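Local coordinates for RING finger protein unkempt homolog (Mus musculus, PDB 5ELH) that binds RNA sequence-specifically through clustered CCCH zinc fingers and represses translation, shaping the early morphology of cortical neurons, at residues Y55-Y60 with R90-Y95. Sequence-based numbering, arbitrary orientation.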
ATOM      1  N   TYR A  55      15.607  -4.621 -11.350  1.00 20.14           N
ATOM      2  CA  TYR A  55      16.996  -4.814 -10.969  1.00 14.78           C
ATOM      3  C   TYR A  55      17.267  -6.238 -10.496  1.00 17.76           C
ATOM      4  O   TYR A  55      16.376  -6.917  -9.977  1.00 17.45           O
ATOM      5  CB  TYR A  55      17.427  -3.802  -9.901  1.00 14.22           C
ATOM      6  CG  TYR A  55      16.721  -3.906  -8.554  1.00 15.65           C
ATOM      7  CD1 TYR A  55      17.188  -4.752  -7.572  1.00 17.42           C
ATOM      8  CD2 TYR A  55      15.614  -3.115  -8.261  1.00 15.18           C
ATOM      9  CE1 TYR A  55      16.562  -4.829  -6.336  1.00 16.58           C
ATOM     10  CE2 TYR A  55      14.977  -3.187  -7.041  1.00 18.26           C
ATOM     11  CZ  TYR A  55      15.457  -4.050  -6.077  1.00 16.06           C
ATOM     12  OH  TYR A  55      14.830  -4.136  -4.847  1.00 20.54           O
ATOM     13  N   SER A  56      18.515  -6.662 -10.667  1.00 17.33           N
ATOM     14  CA  SER A  56      18.945  -8.019 -10.366  1.00 18.50           C
ATOM     15  C   SER A  56      18.867  -8.353  -8.884  1.00 19.16           C
ATOM     16  O   SER A  56      19.154  -7.511  -8.036  1.00 15.39           O
ATOM     17  CB  SER A  56      20.388  -8.203 -10.833  1.00 19.84           C
ATOM     18  OG  SER A  56      20.938  -9.403 -10.332  1.00 19.40           O
ATOM     19  N   PRO A  57      18.476  -9.591  -8.562  1.00 16.03           N
ATOM     20  CA  PRO A  57      18.560 -10.039  -7.168  1.00 12.27           C
ATOM     21  C   PRO A  57      19.917 -10.642  -6.817  1.00 15.27           C
ATOM     22  O   PRO A  57      20.076 -11.158  -5.715  1.00 18.85           O
ATOM     23  CB  PRO A  57      17.496 -11.134  -7.105  1.00 12.38           C
ATOM     24  CG  PRO A  57      17.492 -11.710  -8.456  1.00 14.93           C
ATOM     25  CD  PRO A  57      17.772 -10.572  -9.408  1.00 15.28           C
ATOM     26  N   ASP A  58      20.879 -10.591  -7.730  1.00 13.70           N
ATOM     27  CA  ASP A  58      22.140 -11.294  -7.528  1.00 13.94           C
ATOM     28  C   ASP A  58      23.382 -10.444  -7.791  1.00 22.09           C
ATOM     29  O   ASP A  58      24.355 -10.539  -7.040  1.00 25.57           O
ATOM     30  CB  ASP A  58      22.168 -12.554  -8.400  1.00 22.09           C
ATOM     31  CG  ASP A  58      21.148 -13.589  -7.959  1.00 31.22           C
ATOM     32  OD1 ASP A  58      21.116 -13.899  -6.755  1.00 24.90           O
ATOM     33  OD2 ASP A  58      20.376 -14.085  -8.807  1.00 37.79           O
ATOM     34  N   VAL A  59      23.374  -9.631  -8.847  1.00 19.24           N
ATOM     35  CA  VAL A  59      24.577  -8.866  -9.183  1.00 18.54           C
ATOM     36  C   VAL A  59      24.517  -7.442  -8.598  1.00 17.39           C
ATOM     37  O   VAL A  59      23.650  -6.638  -8.931  1.00 15.68           O
ATOM     38  CB  VAL A  59      24.934  -8.914 -10.710  1.00 34.21           C
ATOM     39  CG1 VAL A  59      23.812  -9.533 -11.532  1.00 38.69           C
ATOM     40  CG2 VAL A  59      25.336  -7.547 -11.243  1.00 34.53           C
ATOM     41  N   TYR A  60      25.446  -7.174  -7.688  1.00 20.96           N
ATOM     42  CA  TYR A  60      25.458  -5.932  -6.920  1.00 14.93           C
ATOM     43  C   TYR A  60      26.022  -4.753  -7.725  1.00 16.92           C
ATOM     44  O   TYR A  60      27.034  -4.873  -8.417  1.00 18.11           O
ATOM     45  CB  TYR A  60      26.266  -6.114  -5.629  1.00 18.38           C
ATOM     46  CG  TYR A  60      25.526  -6.834  -4.512  1.00 20.37           C
ATOM     47  CD1 TYR A  60      24.662  -6.148  -3.661  1.00 21.57           C
ATOM     48  CD2 TYR A  60      25.702  -8.195  -4.302  1.00 24.07           C
ATOM     49  CE1 TYR A  60      23.989  -6.805  -2.630  1.00 22.23           C
ATOM     50  CE2 TYR A  60      25.036  -8.857  -3.277  1.00 24.69           C
ATOM     51  CZ  TYR A  60      24.179  -8.160  -2.447  1.00 22.79           C
ATOM     52  OH  TYR A  60      23.522  -8.827  -1.432  1.00 23.41           O
ATOM     53  N   ARG A  90      16.842  -9.270   0.199  1.00 15.86           N
ATOM     54  CA  ARG A  90      16.041 -10.082   1.103  1.00 15.13           C
ATOM     55  C   ARG A  90      14.536  -9.939   0.872  1.00 14.83           C
ATOM     56  O   ARG A  90      13.770 -10.858   1.157  1.00 17.81           O
ATOM     57  CB  ARG A  90      16.410  -9.740   2.549  1.00 16.16           C
ATOM     58  CG  ARG A  90      17.733 -10.361   2.997  1.00 20.78           C
ATOM     59  CD  ARG A  90      18.244  -9.803   4.326  1.00 30.39           C
ATOM     60  NE  ARG A  90      17.235  -9.798   5.386  1.00 46.14           N
ATOM     61  CZ  ARG A  90      17.018 -10.799   6.238  1.00 62.10           C
ATOM     62  NH1 ARG A  90      17.727 -11.921   6.162  1.00 69.11           N
ATOM     63  NH2 ARG A  90      16.076 -10.682   7.170  1.00 62.37           N
ATOM     64  N   TYR A  91      14.110  -8.787   0.362  1.00 14.23           N
ATOM     65  CA  TYR A  91      12.692  -8.533   0.114  1.00 14.11           C
ATOM     66  C   TYR A  91      12.387  -8.503  -1.382  1.00 13.31           C
ATOM     67  O   TYR A  91      11.338  -8.022  -1.811  1.00 14.03           O
ATOM     68  CB  TYR A  91      12.245  -7.257   0.829  1.00 15.42           C
ATOM     69  CG  TYR A  91      12.384  -7.434   2.325  1.00 17.19           C
ATOM     70  CD1 TYR A  91      13.572  -7.116   2.969  1.00 19.83           C
ATOM     71  CD2 TYR A  91      11.361  -7.992   3.076  1.00 22.19           C
ATOM     72  CE1 TYR A  91      13.725  -7.301   4.317  1.00 23.99           C
ATOM     73  CE2 TYR A  91      11.502  -8.184   4.422  1.00 17.48           C
ATOM     74  CZ  TYR A  91      12.690  -7.840   5.045  1.00 23.36           C
ATOM     75  OH  TYR A  91      12.853  -8.027   6.400  1.00 27.03           O
ATOM     76  N   HIS A  92      13.303  -9.062  -2.155  1.00 12.96           N
ATOM     77  CA  HIS A  92      13.138  -9.189  -3.603  1.00 12.43           C
ATOM     78  C   HIS A  92      12.119 -10.281  -3.927  1.00 19.44           C
ATOM     79  O   HIS A  92      12.000 -11.283  -3.197  1.00 14.41           O
ATOM     80  CB  HIS A  92      14.487  -9.533  -4.238  1.00 13.99           C
ATOM     81  CG  HIS A  92      14.604  -9.162  -5.685  1.00 14.85           C
ATOM     82  ND1 HIS A  92      13.925  -9.825  -6.687  1.00 14.09           N
ATOM     83  CD2 HIS A  92      15.353  -8.218  -6.300  1.00 15.68           C
ATOM     84  CE1 HIS A  92      14.231  -9.285  -7.855  1.00 12.30           C
ATOM     85  NE2 HIS A  92      15.105  -8.317  -7.649  1.00 13.81           N
ATOM     86  N   LEU A  93      11.382 -10.074  -5.014  1.00 18.20           N
ATOM     87  CA  LEU A  93      10.413 -11.056  -5.521  1.00 20.61           C
ATOM     88  C   LEU A  93      11.026 -12.445  -5.711  1.00 18.37           C
ATOM     89  O   LEU A  93      10.365 -13.460  -5.518  1.00 18.91           O
ATOM     90  CB  LEU A  93       9.812 -10.567  -6.844  1.00 15.87           C
ATOM     91  CG  LEU A  93       8.763  -9.459  -6.707  1.00 18.17           C
ATOM     92  CD1 LEU A  93       8.552  -8.734  -8.033  1.00 16.46           C
ATOM     93  CD2 LEU A  93       7.455 -10.028  -6.178  1.00 21.48           C
ATOM     94  N   ARG A  94      12.309 -12.473  -6.041  1.00 14.20           N
ATOM     95  CA  ARG A  94      13.041 -13.701  -6.289  1.00 16.82           C
ATOM     96  C   ARG A  94      13.274 -14.530  -5.035  1.00 19.66           C
ATOM     97  O   ARG A  94      13.292 -15.759  -5.095  1.00 16.84           O
ATOM     98  CB  ARG A  94      14.396 -13.361  -6.913  1.00 18.82           C
ATOM     99  CG  ARG A  94      15.359 -14.533  -7.043  1.00 16.40           C
ATOM    100  CD  ARG A  94      14.797 -15.619  -7.941  1.00 17.70           C
ATOM    101  NE  ARG A  94      15.745 -16.714  -8.113  1.00 25.78           N
ATOM    102  CZ  ARG A  94      15.841 -17.766  -7.310  1.00 25.79           C
ATOM    103  NH1 ARG A  94      15.041 -17.886  -6.251  1.00 21.98           N
ATOM    104  NH2 ARG A  94      16.743 -18.704  -7.569  1.00 26.44           N
ATOM    105  N   TYR A  95      13.470 -13.857  -3.908  1.00 13.98           N
ATOM    106  CA  TYR A  95      13.978 -14.513  -2.705  1.00 14.74           C
ATOM    107  C   TYR A  95      13.120 -14.422  -1.443  1.00 15.87           C
ATOM    108  O   TYR A  95      13.197 -15.309  -0.588  1.00 19.58           O
ATOM    109  CB  TYR A  95      15.373 -13.989  -2.392  1.00 14.62           C
ATOM    110  CG  TYR A  95      16.427 -14.474  -3.347  1.00 17.61           C
ATOM    111  CD1 TYR A  95      16.647 -15.833  -3.523  1.00 17.34           C
ATOM    112  CD2 TYR A  95      17.213 -13.579  -4.065  1.00 20.30           C
ATOM    113  CE1 TYR A  95      17.608 -16.294  -4.376  1.00 17.22           C
ATOM    114  CE2 TYR A  95      18.188 -14.034  -4.938  1.00 19.72           C
ATOM    115  CZ  TYR A  95      18.374 -15.394  -5.093  1.00 17.91           C
ATOM    116  OH  TYR A  95      19.337 -15.877  -5.936  1.00 21.47           O
TER
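The H92 ring has P57 CB over the centre of one face, 3.6 Å from the ring centroid, a CH-pi contact. At its edge, in plane, lie Y55 O and R94 N. NE2 donates to Y55 O over 3.0 Å in a nearly straight bond (170°). ND1 accepts from R94 N. The two bonds hold the imidazole at both nitrogens and fix its rotation. The same ring turns an edge toward the face of Y55 in an offset edge-to-face pair, with CD2 3.6 Å from Y55 CE1. An alanine in place of H92 would probably leave Y55 O and R94 N without these partners and open a gap beside P57 CB and the Y55 ring. The contact joins the start of the predicted C3H1-type finger 55-84, which holds the second of three zinc sites in this RNA-binding fragment, to the segment running into the predicted finger 95-125. In 55-60, S56 OG accepts from D58 N and V59 N, an ST turn and ST motif. D58, within this turn, reaches Y95 across the contact. The Y95 ring has R94 CG over its centre on one face and D58 OD1 in plane at its edge. Y95 OH donates to the syn lone pair of D58 OD1 over 2.8 Å. R89 of helix 87-90 forms a salt bridge with D58 OD1 and bonds P57 O; R94 pairs with E136 of helix 134-142. P57 CB also packs on Y95 CE2 at 3.7 Å, while P57 CG meets R94 CG at 3.8 Å.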